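Hypothetical hydrolase (Bacteroides thetaiotaomicron, PDB 3TC9) is of unconfirmed function but, with an immunoglobulin-like IPT/TIG domain joined to a six-bladed beta-propeller, probably acts as an auxiliary nutrient-binding protein. Local coordinates at residues G114-Y117 and D118-K122. Sequence-based numbering, arbitrary orientation.
Sequences GTMY and DGNTK
A tight hairpin turn with a classic beta bulge at its neck joins Y117 to T121 and K122, in the surface loop that follows propeller strand 107-113. Y117 O takes two backbone hydrogen bonds, from T121 N at 3.1 Å and from K122 N at 3.0 Å, on opposite faces of the carbonyl plane. The return bond, Y117 N to K122 O at 2.7 Å, closes the single antiparallel hydrogen-bonded pair.

D118, G119 and N120 all have positive phi, a conformation glycine, asparagine and aspartate tolerate readily. T121 suits the end of the turn because its OG1 donates to D118 O (3.1 Å), a bond that ties the start of the turn to its end.

The Y117 ring lies against K122, whose CB sits over the ring face 3.9 Å from the centroid, a CH-pi contact. With chi1 at 57°, CG of the tyrosine falls between its own N and carbonyl carbon, which swings the ring back over the lysine; the ring's OH is hydrogen-bonded to OD1 of D124. Beyond CB the lysine chain runs extended, ending in a long salt bridge from NZ to D118 OD2 (3.6 Å).

M116, a selenomethionine, sets CB against K122 O at 3.2 Å, and a bend at chi3 lays SE and CE beside N120 O, CE at 3.7 Å. N120 OD1 accepts a hydrogen bond from R422, linking the turn to strand 422-428, the neighbour of strand 107-113 in the velcro-closed propeller blade. The arrangement is a classic beta bulge closing a short hairpin turn.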
ATOM      1  N   GLY B 114      22.036 -10.417  16.592  1.00 36.44           N
ATOM      2  CA  GLY B 114      23.345 -11.032  16.543  1.00 37.15           C
ATOM      3  C   GLY B 114      24.496 -10.068  16.715  1.00 42.65           C
ATOM      4  O   GLY B 114      24.405  -8.880  16.404  1.00 40.12           O
ATOM      5  N   THR B 115      25.596 -10.587  17.220  1.00 44.29           N
ATOM      6  CA  THR B 115      26.811  -9.805  17.375  1.00 45.53           C
ATOM      7  C   THR B 115      28.049 -10.711  17.305  1.00 48.77           C
ATOM      8  O   THR B 115      27.974 -11.932  17.504  1.00 48.44           O
ATOM      9  CB  THR B 115      26.805  -8.954  18.667  1.00 57.82           C
ATOM     10  OG1 THR B 115      27.744  -7.879  18.483  1.00 63.26           O
ATOM     11  CG2 THR B 115      27.144  -9.765  19.920  1.00 53.29           C
HETATM   12  N   MSE B 116      29.186 -10.075  17.032  1.00 42.61           N
HETATM   13  CA  MSE B 116      30.473 -10.737  17.017  1.00 41.84           C
HETATM   14  C   MSE B 116      31.362  -9.975  17.931  1.00 51.59           C
HETATM   15  O   MSE B 116      31.046  -8.826  18.245  1.00 52.71           O
HETATM   16  CB  MSE B 116      31.049 -10.828  15.606  1.00 41.29           C
HETATM   17  CG  MSE B 116      30.228 -11.681  14.693  1.00 43.51           C
HETATM   18 SE   MSE B 116      31.107 -11.772  13.035  0.75 45.20          SE
HETATM   19  CE  MSE B 116      32.189 -13.404  13.360  1.00 43.57           C
ATOM     20  N   TYR B 117      32.423 -10.615  18.428  1.00 50.71           N
ATOM     21  CA  TYR B 117      33.369  -9.923  19.297  1.00 51.67           C
ATOM     22  C   TYR B 117      34.794 -10.094  18.750  1.00 56.80           C
ATOM     23  O   TYR B 117      34.984 -10.776  17.736  1.00 54.66           O
ATOM     24  CB  TYR B 117      33.237 -10.355  20.777  1.00 53.37           C
ATOM     25  CG  TYR B 117      33.404 -11.832  21.051  1.00 56.07           C
ATOM     26  CD1 TYR B 117      32.315 -12.693  21.011  1.00 57.91           C
ATOM     27  CD2 TYR B 117      34.623 -12.345  21.487  1.00 57.84           C
ATOM     28  CE1 TYR B 117      32.452 -14.043  21.319  1.00 59.21           C
ATOM     29  CE2 TYR B 117      34.770 -13.694  21.801  1.00 59.82           C
ATOM     30  CZ  TYR B 117      33.682 -14.544  21.702  1.00 67.59           C
ATOM     31  OH  TYR B 117      33.821 -15.884  21.979  1.00 70.54           O
ATOM     32  N   ASP B 118      35.777  -9.426  19.406  1.00 56.58           N
ATOM     33  CA  ASP B 118      37.209  -9.426  19.082  1.00 58.11           C
ATOM     34  C   ASP B 118      37.442  -8.933  17.633  1.00 60.38           C
ATOM     35  O   ASP B 118      37.989  -9.666  16.812  1.00 60.02           O
ATOM     36  CB  ASP B 118      37.828 -10.834  19.311  1.00 61.96           C
ATOM     37  CG  ASP B 118      39.309 -10.824  19.622  1.00 80.52           C
ATOM     38  OD1 ASP B 118      39.712 -10.086  20.547  1.00 82.97           O
ATOM     39  OD2 ASP B 118      40.049 -11.631  19.015  1.00 89.43           O
ATOM     40  N   GLY B 119      36.998  -7.710  17.342  1.00 55.80           N
ATOM     41  CA  GLY B 119      37.087  -7.103  16.013  1.00 55.09           C
ATOM     42  C   GLY B 119      36.394  -7.922  14.938  1.00 59.11           C
ATOM     43  O   GLY B 119      36.969  -8.159  13.871  1.00 58.69           O
ATOM     44  N   ASN B 120      35.166  -8.409  15.260  1.00 54.28           N
ATOM     45  CA  ASN B 120      34.292  -9.240  14.427  1.00 53.22           C
ATOM     46  C   ASN B 120      35.012 -10.511  13.895  1.00 56.58           C
ATOM     47  O   ASN B 120      34.871 -10.868  12.722  1.00 55.06           O
ATOM     48  CB  ASN B 120      33.661  -8.421  13.281  1.00 47.60           C
ATOM     49  CG  ASN B 120      32.763  -7.333  13.780  1.00 61.18           C
ATOM     50  OD1 ASN B 120      31.905  -7.539  14.651  1.00 65.39           O
ATOM     51  ND2 ASN B 120      32.960  -6.146  13.259  1.00 46.74           N
ATOM     52  N   THR B 121      35.740 -11.208  14.777  1.00 53.49           N
ATOM     53  CA  THR B 121      36.465 -12.449  14.439  1.00 54.48           C
ATOM     54  C   THR B 121      35.811 -13.670  15.128  1.00 57.19           C
ATOM     55  O   THR B 121      35.938 -14.803  14.647  1.00 56.49           O
ATOM     56  CB  THR B 121      37.969 -12.344  14.852  1.00 65.05           C
ATOM     57  OG1 THR B 121      38.580 -11.207  14.239  1.00 62.87           O
ATOM     58  CG2 THR B 121      38.779 -13.587  14.512  1.00 68.87           C
ATOM     59  N   LYS B 122      35.147 -13.438  16.273  1.00 52.13           N
ATOM     60  CA  LYS B 122      34.546 -14.513  17.051  1.00 51.53           C
ATOM     61  C   LYS B 122      33.089 -14.215  17.363  1.00 52.14           C
ATOM     62  O   LYS B 122      32.626 -13.080  17.256  1.00 51.75           O
ATOM     63  CB  LYS B 122      35.339 -14.723  18.356  1.00 56.08           C
ATOM     64  CG  LYS B 122      36.849 -14.915  18.179  1.00 74.53           C
ATOM     65  CD  LYS B 122      37.563 -14.800  19.499  1.00 86.67           C
ATOM     66  CE  LYS B 122      39.055 -14.925  19.368  1.00 98.14           C
ATOM     67  NZ  LYS B 122      39.714 -14.848  20.699  1.00108.77           N
TER
HETATM   68  O   HOH W   1      33.760  -6.794  17.433  1.00 57.76           O